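Local coordinates for protein transcriptional regulator (Vibrio virus VP882, PDB 7DWM) that probably regulates transcription by binding DNA through a LuxR-type helix-turn-helix, and binds 3,5-dimethylpyrazin-2-ol in its PAS domain, at residues A195-R198 against I199-K202; N160-E163 against R164-L167; L17-F20 against F21-P25; V90-V93 against H94-N98. All coordinates share one frame; numbering follows the deposited sequence.

Contact 1: residues A195-R198 against I199-K202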
loop_
_atom_site.group_PDB
_atom_site.type_symbol
_atom_site.label_atom_id
_atom_site.label_comp_id
_atom_site.label_asym_id
_atom_site.label_seq_id
_atom_site.Cartn_x
_atom_site.Cartn_y
_atom_site.Cartn_z
ATOM N N ALA A 195 25.294 7.172 20.155
ATOM C CA ALA A 195 24.355 7.769 19.208
ATOM C C ALA A 195 22.953 7.870 19.804
ATOM O O ALA A 195 22.270 8.891 19.641
ATOM C CB ALA A 195 24.329 6.963 17.911
ATOM N N ILE A 196 22.508 6.814 20.490
ATOM C CA ILE A 196 21.192 6.830 21.126
ATOM C C ILE A 196 21.134 7.901 22.205
ATOM O O ILE A 196 20.112 8.574 22.377
ATOM C CB ILE A 196 20.846 5.441 21.691
ATOM C CG1 ILE A 196 20.710 4.424 20.560
ATOM C CG2 ILE A 196 19.555 5.497 22.496
ATOM C CD1 ILE A 196 20.547 3.006 21.044
ATOM N N GLU A 197 22.222 8.064 22.960
ATOM C CA GLU A 197 22.259 9.107 23.981
ATOM C C GLU A 197 22.087 10.487 23.357
ATOM O O GLU A 197 21.316 11.316 23.859
ATOM C CB GLU A 197 23.571 9.026 24.761
ATOM C CG GLU A 197 23.858 10.242 25.624
ATOM C CD GLU A 197 23.222 10.147 26.997
ATOM O OE1 GLU A 197 23.362 11.104 27.787
ATOM O OE2 GLU A 197 22.583 9.114 27.287
ATOM N N ARG A 198 22.769 10.737 22.236
ATOM C CA ARG A 198 22.664 12.057 21.621
ATOM C C ARG A 198 21.286 12.278 21.002
ATOM O O ARG A 198 20.742 13.388 21.070
ATOM C CB ARG A 198 23.761 12.241 20.573
ATOM C CG ARG A 198 25.087 12.688 21.163
ATOM C CD ARG A 198 26.100 13.026 20.086
ATOM N NE ARG A 198 27.126 11.997 19.968
ATOM C CZ ARG A 198 27.050 10.959 19.143
ATOM N NH1 ARG A 198 28.033 10.070 19.106
ATOM N NH2 ARG A 198 25.992 10.809 18.354
ATOM N N ILE A 199 20.680 11.225 20.447
ATOM C CA ILE A 199 19.311 11.340 19.939
ATOM C C ILE A 199 18.345 11.655 21.075
ATOM O O ILE A 199 17.527 12.583 20.988
ATOM C CB ILE A 199 18.896 10.050 19.211
ATOM C CG1 ILE A 199 19.685 9.872 17.918
ATOM C CG2 ILE A 199 17.400 10.057 18.929
ATOM C CD1 ILE A 199 19.686 8.444 17.421
ATOM N N ARG A 200 18.414 10.863 22.147
ATOM C CA ARG A 200 17.593 11.080 23.332
ATOM C C ARG A 200 17.686 12.520 23.819
ATOM O O ARG A 200 16.667 13.169 24.079
ATOM C CB ARG A 200 18.025 10.108 24.429
ATOM C CG ARG A 200 16.943 9.756 25.417
ATOM C CD ARG A 200 17.555 9.269 26.714
ATOM N NE ARG A 200 18.075 10.371 27.518
ATOM C CZ ARG A 200 19.300 10.408 28.031
ATOM N NH1 ARG A 200 20.138 9.400 27.827
ATOM N NH2 ARG A 200 19.687 11.453 28.751
ATOM N N ASN A 201 18.910 13.036 23.948
ATOM C CA ASN A 201 19.072 14.397 24.451
ATOM C C ASN A 201 18.528 15.423 23.466
ATOM O O ASN A 201 17.975 16.449 23.877
ATOM C CB ASN A 201 20.538 14.668 24.776
ATOM C CG ASN A 201 20.920 14.161 26.150
ATOM O OD1 ASN A 201 20.059 13.975 27.012
ATOM N ND2 ASN A 201 22.210 13.929 26.363
ATOM N N LYS A 202 18.675 15.170 22.161
ATOM C CA LYS A 202 18.080 16.072 21.182
ATOM C C LYS A 202 16.561 16.101 21.302
ATOM O O LYS A 202 15.940 17.146 21.079
ATOM C CB LYS A 202 18.506 15.669 19.771
ATOM C CG LYS A 202 19.871 16.207 19.384
ATOM C CD LYS A 202 20.261 15.826 17.967
ATOM C CE LYS A 202 21.706 16.213 17.696
ATOM N NZ LYS A 202 22.106 15.990 16.280
#
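Glu197 and Arg200 form a salt bridge one turn apart on helix 189-203. Glu197 OE2 lies 2.5 Å from Arg200 NH1, at the edge of the guanidinium and near its plane. The hydrogen bond within this pair is weak, because the N-H does not point well at the oxygen. The two flat groups are steeply turned against each other, with carboxylate and guanidinium planes 78° apart. Glu197 has CG anti to the backbone N (chi1 167°) and bends at chi2, which swings its carboxylate along the helix toward the next turn. Arg200 bends at chi3, and its NE is bonded to Ala205 O beyond the helix.

The other carboxylate oxygen has a partner of its own. Asn201 ND2 makes a weak hydrogen bond to Glu197 OE1 at 3.4 Å. One acidic group thus faces both residues of the following turn, on the exposed side of the helix.

The backbone bonds are those of a regular alpha helix. Ile199 N binds Ala195 O at 2.9 Å, and Arg200 N binds Ile196 O at 2.9 Å. Asn201 N and Lys202 N take Glu197 O and Arg198 O in the same way.

In the LuxR family a helix at this place is the recognition helix of the helix-turn-helix, so 189-203 probably serves DNA binding here. Its buried face is mainly apolar. Ile196 and Ile199 pack on Val168 of helix 163-172, and Ile199 and Arg200 lie on Leu211 of helix 208-217. Arg198 NH2 and Lys202 NZ form salt bridges with Glu165 OE1 and OE2 of helix 163-172, and Lys202 also binds Asn160 O.

Contact 2: residues N160-E163 against R164-L167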
loop_
_atom_site.group_PDB
_atom_site.type_symbol
_atom_site.label_atom_id
_atom_site.label_comp_id
_atom_site.label_asym_id
_atom_site.label_seq_id
_atom_site.Cartn_x
_atom_site.Cartn_y
_atom_site.Cartn_z
ATOM N N ASN A 160 17.662 18.516 14.777
ATOM C CA ASN A 160 18.550 18.246 13.646
ATOM C C ASN A 160 19.307 16.947 13.899
ATOM O O ASN A 160 20.448 16.956 14.364
ATOM C CB ASN A 160 19.505 19.424 13.418
ATOM C CG ASN A 160 18.787 20.677 12.956
ATOM O OD1 ASN A 160 18.144 21.368 13.747
ATOM N ND2 ASN A 160 18.895 20.980 11.666
ATOM N N LEU A 161 18.668 15.824 13.589
ATOM C CA LEU A 161 19.358 14.545 13.673
ATOM C C LEU A 161 20.360 14.417 12.533
ATOM O O LEU A 161 20.082 14.797 11.392
ATOM C CB LEU A 161 18.360 13.390 13.612
ATOM C CG LEU A 161 17.172 13.397 14.576
ATOM C CD1 LEU A 161 16.298 12.179 14.332
ATOM C CD2 LEU A 161 17.646 13.438 16.017
ATOM N N THR A 162 21.535 13.881 12.851
ATOM C CA THR A 162 22.526 13.586 11.831
ATOM C C THR A 162 22.087 12.367 11.022
ATOM O O THR A 162 21.048 11.752 11.280
ATOM C CB THR A 162 23.895 13.368 12.469
ATOM O OG1 THR A 162 23.930 12.084 13.107
ATOM C CG2 THR A 162 24.177 14.451 13.497
ATOM N N GLU A 163 22.895 12.005 10.025
ATOM C CA GLU A 163 22.540 10.875 9.173
ATOM C C GLU A 163 22.597 9.562 9.946
ATOM O O GLU A 163 21.653 8.760 9.900
ATOM C CB GLU A 163 23.465 10.832 7.957
ATOM C CG GLU A 163 23.147 11.887 6.908
ATOM C CD GLU A 163 23.561 11.471 5.509
ATOM O OE1 GLU A 163 22.951 11.965 4.539
ATOM O OE2 GLU A 163 24.496 10.652 5.381
ATOM N N ARG A 164 23.683 9.338 10.689
ATOM C CA ARG A 164 23.777 8.118 11.484
ATOM C C ARG A 164 22.718 8.094 12.577
ATOM O O ARG A 164 22.158 7.035 12.882
ATOM C CB ARG A 164 25.172 7.975 12.090
ATOM C CG ARG A 164 25.289 6.801 13.061
ATOM C CD ARG A 164 26.664 6.715 13.690
ATOM N NE ARG A 164 27.712 6.665 12.676
ATOM C CZ ARG A 164 29.007 6.796 12.936
ATOM N NH1 ARG A 164 29.891 6.739 11.950
ATOM N NH2 ARG A 164 29.422 6.982 14.183
ATOM N N GLU A 165 22.425 9.252 13.175
ATOM C CA GLU A 165 21.369 9.316 14.178
ATOM C C GLU A 165 20.015 8.996 13.565
ATOM O O GLU A 165 19.185 8.324 14.188
ATOM C CB GLU A 165 21.353 10.696 14.835
ATOM C CG GLU A 165 22.454 10.887 15.872
ATOM C CD GLU A 165 22.734 12.348 16.182
ATOM O OE1 GLU A 165 23.703 12.616 16.923
ATOM O OE2 GLU A 165 21.989 13.226 15.694
ATOM N N GLU A 166 19.777 9.463 12.337
ATOM C CA GLU A 166 18.546 9.112 11.638
ATOM C C GLU A 166 18.449 7.608 11.414
ATOM O O GLU A 166 17.378 7.016 11.595
ATOM C CB GLU A 166 18.457 9.870 10.315
ATOM C CG GLU A 166 17.984 11.309 10.473
ATOM C CD GLU A 166 17.570 11.945 9.159
ATOM O OE1 GLU A 166 18.103 11.539 8.105
ATOM O OE2 GLU A 166 16.713 12.854 9.183
ATOM N N LEU A 167 19.553 6.971 11.014
ATOM C CA LEU A 167 19.547 5.519 10.833
ATOM C C LEU A 167 19.250 4.804 12.150
ATOM O O LEU A 167 18.404 3.894 12.216
ATOM C CB LEU A 167 20.891 5.059 10.272
ATOM C CG LEU A 167 20.950 4.639 8.803
ATOM C CD1 LEU A 167 20.805 5.848 7.900
ATOM C CD2 LEU A 167 22.249 3.913 8.507
#
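Thr162 and Glu165 form a capping box at the N-terminal end of helix 163-172, the first helix of the LuxR-type domain. Thr162 is the N-cap. Its OG1 accepts from Glu165 N at 3.2 Å. A second bond runs the other way: Thr162 N gives its hydrogen to Glu165 OE2 at 3.0 Å, nearly straight at 175°. That donor meets the carboxylate oxygen from above the carboxylate plane, 44° out of it. Two N-H groups at the start of the helix are therefore satisfied by side chains.

The torsions explain the exchange. Thr162 OG1 sits between its own backbone N and carbonyl carbon (chi1 75°), which aims it at the first turn. Glu165 has CG beside its backbone N and then runs extended, back along the helix to the N-cap. The methyl CG2 of Thr162 lies alongside this carboxylate.

The regular helix bonds start at once. Glu166 N binds Thr162 O at 2.8 Å, and Leu167 N binds Glu163 O at 3.0 Å. Just ahead of the cap, Leu161 CB packs on Glu166 CG at 3.8 Å. This apolar touch lays the incoming loop against the first turn.

Both acidic side chains have further partners. Glu165 has salt-bridge partners on helix 189-203, Lys202 among them, so its negative charge is probably well balanced, and Glu166 OE1 takes the backbone N of Lys226. The capped end thus lies against helix 189-203, where Glu165 touches Ile199, while Leu167 packs on Leu142 of the second subunit.

Contact 3: residues L17-F20 against F21-P25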
loop_
_atom_site.group_PDB
_atom_site.type_symbol
_atom_site.label_atom_id
_atom_site.label_comp_id
_atom_site.label_asym_id
_atom_site.label_seq_id
_atom_site.Cartn_x
_atom_site.Cartn_y
_atom_site.Cartn_z
ATOM N N LEU A 17 -8.477 -0.830 -24.061
ATOM C CA LEU A 17 -7.645 -0.549 -22.893
ATOM C C LEU A 17 -6.880 0.769 -23.026
ATOM O O LEU A 17 -6.596 1.416 -22.014
ATOM C CB LEU A 17 -6.648 -1.684 -22.643
ATOM C CG LEU A 17 -7.170 -3.098 -22.335
ATOM C CD1 LEU A 17 -5.975 -4.001 -22.085
ATOM C CD2 LEU A 17 -8.135 -3.138 -21.152
ATOM N N ILE A 18 -6.571 1.215 -24.253
ATOM C CA ILE A 18 -6.126 2.609 -24.420
ATOM C C ILE A 18 -7.233 3.622 -24.137
ATOM O O ILE A 18 -6.964 4.682 -23.554
ATOM C CB ILE A 18 -5.375 2.906 -25.751
ATOM C CG1 ILE A 18 -4.295 1.881 -26.189
ATOM C CG2 ILE A 18 -5.230 4.370 -26.072
ATOM C CD1 ILE A 18 -4.629 0.945 -27.350
ATOM N N HIS A 19 -8.484 3.347 -24.515
ATOM C CA HIS A 19 -9.505 4.288 -24.056
ATOM C C HIS A 19 -9.574 4.303 -22.528
ATOM O O HIS A 19 -9.764 5.359 -21.911
ATOM C CB HIS A 19 -10.885 3.986 -24.623
ATOM C CG HIS A 19 -11.927 4.902 -24.060
ATOM N ND1 HIS A 19 -11.981 6.242 -24.381
ATOM C CD2 HIS A 19 -12.886 4.704 -23.125
ATOM C CE1 HIS A 19 -12.958 6.819 -23.706
ATOM N NE2 HIS A 19 -13.519 5.908 -22.932
ATOM N N PHE A 20 -9.422 3.134 -21.907
ATOM C CA PHE A 20 -9.392 3.031 -20.450
ATOM C C PHE A 20 -8.280 3.887 -19.850
ATOM O O PHE A 20 -8.532 4.733 -18.984
ATOM C CB PHE A 20 -9.235 1.558 -20.055
ATOM C CG PHE A 20 -9.028 1.335 -18.583
ATOM C CD1 PHE A 20 -7.930 0.627 -18.138
ATOM C CD2 PHE A 20 -9.942 1.796 -17.649
ATOM C CE1 PHE A 20 -7.718 0.413 -16.798
ATOM C CE2 PHE A 20 -9.742 1.568 -16.302
ATOM C CZ PHE A 20 -8.624 0.876 -15.877
ATOM N N PHE A 21 -7.038 3.676 -20.298
ATOM C CA PHE A 21 -5.886 4.380 -19.738
ATOM C C PHE A 21 -5.914 5.880 -20.019
ATOM O O PHE A 21 -5.434 6.664 -19.194
ATOM C CB PHE A 21 -4.589 3.777 -20.278
ATOM C CG PHE A 21 -4.433 2.319 -19.973
ATOM C CD1 PHE A 21 -4.831 1.807 -18.752
ATOM C CD2 PHE A 21 -3.895 1.457 -20.909
ATOM C CE1 PHE A 21 -4.693 0.462 -18.472
ATOM C CE2 PHE A 21 -3.766 0.116 -20.636
ATOM C CZ PHE A 21 -4.161 -0.384 -19.415
ATOM N N GLY A 22 -6.454 6.303 -21.165
ATOM C CA GLY A 22 -6.457 7.717 -21.498
ATOM C C GLY A 22 -7.315 8.612 -20.625
ATOM O O GLY A 22 -7.321 9.827 -20.844
ATOM N N ASN A 23 -8.037 8.065 -19.650
ATOM C CA ASN A 23 -8.906 8.859 -18.784
ATOM C C ASN A 23 -8.652 8.529 -17.317
ATOM O O ASN A 23 -9.574 8.366 -16.515
ATOM C CB ASN A 23 -10.376 8.648 -19.146
ATOM C CG ASN A 23 -10.636 8.791 -20.631
ATOM O OD1 ASN A 23 -10.242 7.939 -21.422
ATOM N ND2 ASN A 23 -11.317 9.863 -21.015
ATOM N N GLN A 24 -7.374 8.434 -16.948
ATOM C CA GLN A 24 -6.934 8.342 -15.563
ATOM C C GLN A 24 -5.751 9.280 -15.357
ATOM O O GLN A 24 -4.855 9.341 -16.213
ATOM C CB GLN A 24 -6.535 6.915 -15.157
ATOM C CG GLN A 24 -7.484 5.830 -15.637
ATOM C CD GLN A 24 -8.076 5.052 -14.487
ATOM O OE1 GLN A 24 -8.117 5.536 -13.357
ATOM N NE2 GLN A 24 -8.533 3.842 -14.761
ATOM N N PRO A 25 -5.715 10.014 -14.243
ATOM C CA PRO A 25 -4.566 10.897 -13.987
ATOM C C PRO A 25 -3.276 10.143 -13.712
ATOM O O PRO A 25 -2.205 10.761 -13.729
ATOM C CB PRO A 25 -5.006 11.705 -12.755
ATOM C CG PRO A 25 -6.494 11.544 -12.689
ATOM C CD PRO A 25 -6.765 10.174 -13.226
#
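Phe20 and Phe21 are neighbours in sequence at the end of helix 7-21, and their rings touch although their first torsions differ. Phe20 has CG anti to the backbone N (chi1 173°). Phe21 has CG beside its backbone N (chi1 -59°). The rings meet obliquely, with centroids 5.2 Å apart and planes 51° apart. The touch runs from the CD1 side of Phe20 to the CE1 side of Phe21.

Each ring also meets a residue four positions away: Leu17 before Phe21, Gln24 after Phe20. The Phe21 ring lies over the carbonyl of Leu17, with Leu17 O against one face, and Phe21 CE2 is 3.9 Å from Leu17 CB. Gln24 bends at chi2 and brings its amide to the outer part of the Phe20 ring, with the two planes 82° apart.

The last helical bonds run from Phe21 N to Leu17 O at 2.9 Å and from Gly22 N to Ile18 O at 2.9 Å. A weak bond from Asn23 N to Phe20 O follows as the helix gives way to a loop.

That loop leads toward strand 28-32 of the PAS fold, where Trp28 meets the Phe21 ring. Phe20 and His19 instead face the second subunit. There Phe20 meets its own counterpart, and the His19 ring meets that of Tyr13, placing this end of helix 7-21 in the dimer interface.

Contact 4: residues V90-V93 against H94-N98. With A1U (3,5-dimethylpyrazin-2-ol), chain C.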
loop_
_atom_site.group_PDB
_atom_site.type_symbol
_atom_site.label_atom_id
_atom_site.label_comp_id
_atom_site.label_asym_id
_atom_site.label_seq_id
_atom_site.Cartn_x
_atom_site.Cartn_y
_atom_site.Cartn_z
ATOM N N VAL A 90 6.710 -2.303 -8.115
ATOM C CA VAL A 90 8.046 -1.736 -8.171
ATOM C C VAL A 90 8.054 -0.331 -7.595
ATOM O O VAL A 90 7.244 0.532 -7.977
ATOM C CB VAL A 90 8.611 -1.796 -9.595
ATOM C CG1 VAL A 90 8.187 -0.626 -10.383
ATOM C CG2 VAL A 90 10.179 -1.759 -9.515
ATOM N N LEU A 91 8.920 -0.137 -6.604
ATOM C CA LEU A 91 9.277 1.166 -6.072
ATOM C C LEU A 91 10.285 1.793 -7.018
ATOM O O LEU A 91 11.422 1.316 -7.129
ATOM C CB LEU A 91 9.849 1.035 -4.661
ATOM C CG LEU A 91 10.490 2.279 -4.014
ATOM C CD1 LEU A 91 9.469 3.392 -3.824
ATOM C CD2 LEU A 91 11.146 1.920 -2.689
ATOM N N ASP A 92 9.874 2.848 -7.705
ATOM C CA ASP A 92 10.703 3.570 -8.659
ATOM C C ASP A 92 10.926 4.972 -8.113
ATOM O O ASP A 92 10.027 5.815 -8.150
ATOM C CB ASP A 92 10.021 3.605 -10.027
ATOM C CG ASP A 92 10.469 2.477 -10.955
ATOM O OD1 ASP A 92 11.628 2.459 -11.408
ATOM O OD2 ASP A 92 9.665 1.599 -11.272
ATOM N N VAL A 93 12.120 5.225 -7.597
ATOM C CA VAL A 93 12.492 6.556 -7.143
ATOM C C VAL A 93 13.438 7.139 -8.182
ATOM O O VAL A 93 14.545 6.617 -8.398
ATOM C CB VAL A 93 13.126 6.524 -5.745
ATOM C CG1 VAL A 93 13.477 7.930 -5.303
ATOM C CG2 VAL A 93 12.161 5.882 -4.758
ATOM N N HIS A 94 13.001 8.218 -8.830
ATOM C CA HIS A 94 13.701 8.689 -10.017
ATOM C C HIS A 94 13.629 10.201 -10.114
ATOM O O HIS A 94 12.650 10.808 -9.661
ATOM C CB HIS A 94 13.111 8.078 -11.297
ATOM C CG HIS A 94 13.427 6.630 -11.480
ATOM N ND1 HIS A 94 14.658 6.182 -11.906
ATOM C CD2 HIS A 94 12.668 5.526 -11.302
ATOM C CE1 HIS A 94 14.647 4.863 -11.976
ATOM N NE2 HIS A 94 13.449 4.439 -11.617
ATOM N N PRO A 95 14.637 10.837 -10.714
ATOM C CA PRO A 95 14.531 12.252 -11.115
ATOM C C PRO A 95 13.712 12.389 -12.396
ATOM O O PRO A 95 14.220 12.549 -13.506
ATOM C CB PRO A 95 15.994 12.654 -11.310
ATOM C CG PRO A 95 16.654 11.397 -11.765
ATOM C CD PRO A 95 15.954 10.267 -11.047
ATOM N N TYR A 96 12.392 12.319 -12.237
ATOM C CA TYR A 96 11.490 12.418 -13.368
ATOM C C TYR A 96 11.531 13.832 -13.950
ATOM O O TYR A 96 12.140 14.751 -13.390
ATOM C CB TYR A 96 10.071 12.033 -12.948
ATOM C CG TYR A 96 9.953 10.606 -12.448
ATOM C CD1 TYR A 96 10.127 9.530 -13.308
ATOM C CD2 TYR A 96 9.673 10.337 -11.114
ATOM C CE1 TYR A 96 10.021 8.227 -12.856
ATOM C CE2 TYR A 96 9.569 9.038 -10.652
ATOM C CZ TYR A 96 9.743 7.988 -11.527
ATOM O OH TYR A 96 9.640 6.694 -11.072
ATOM N N ALA A 97 10.851 14.000 -15.086
ATOM C CA ALA A 97 10.941 15.224 -15.878
ATOM C C ALA A 97 10.610 16.490 -15.094
ATOM O O ALA A 97 10.916 17.587 -15.576
ATOM C CB ALA A 97 10.019 15.120 -17.093
ATOM N N ASN A 98 10.003 16.380 -13.915
ATOM C CA ASN A 98 9.698 17.549 -13.096
ATOM C C ASN A 98 10.157 17.345 -11.659
ATOM O O ASN A 98 9.438 17.662 -10.706
ATOM C CB ASN A 98 8.213 17.892 -13.150
ATOM C CG ASN A 98 7.961 19.386 -13.029
ATOM O OD1 ASN A 98 8.553 20.058 -12.185
ATOM N ND2 ASN A 98 7.087 19.913 -13.879
HETATM C CAB A1U C . 9.522 2.622 -14.384
HETATM C CAC A1U C . 9.022 3.644 -15.228
HETATM C CAE A1U C . 8.104 2.002 -16.628
HETATM C CAF A1U C . 8.642 1.054 -15.732
HETATM C CAG A1U C . 9.277 5.085 -14.880
HETATM C CAH A1U C . 7.325 1.619 -17.849
HETATM N NAA A1U C . 9.343 1.296 -14.625
HETATM N NAD A1U C . 8.314 3.302 -16.344
HETATM O OAI A1U C . 8.398 -0.291 -16.069
#
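His94 NE2 donates to Asp92 OD1 at 2.7 Å, a histidine-carboxylate hydrogen bond between residues two apart on one strand. The position of OD1 is somewhat doubtful, so the length should not be pressed. The oxygen sits at the ring edge. His94 is held at its other nitrogen as well, since ND1 binds Gln232 OE1.

A second polar bond goes to the backbone. Tyr96 OH donates to Asp92 O at 3.1 Å, from above the carbonyl plane and with a C=O...donor angle of 108°. The Tyr96 ring has CG beside its backbone N (chi1 -61°), which folds it back along the strand toward Asp92.

Strand 88-96 is an edge strand of the five-stranded PAS sheet; the C-terminal strand 233-236 adds to it on the side away from 99-110. Strand 88-96 bends at Pro95, the centre of an inverse gamma turn. Asp92 and Tyr96 line the pocket of 3,5-dimethylpyrazin-2-ol. Asp92 CG lies 3.6 Å from CAB of the ligand ring. The ligand methyl CAG meets the Tyr96 ring at its edge, 3.8 Å from CE1.

His94 CB lies over one face of the Tyr96 ring, offset toward its rim. Phe103 meets that ring edge-to-face.

Overall arrangement
From the N terminus, contact 3 comes first and turns the end of helix 7-21 into the loop before strand 28-32. Contact 4 follows on strand 88-96 of the PAS sheet, its centre about 21 Å from that of contact 3. Contact 2 starts helix 163-172, and contact 1 lies on helix 189-203. All four are local and in series; none nests in or crosses another. Contacts 1 and 2 alone touch, with centres about 10 Å apart, and so join two helices of the LuxR-type domain. Contact 3 lies about 51 Å from contact 1, centre to centre, across the middle of the chain.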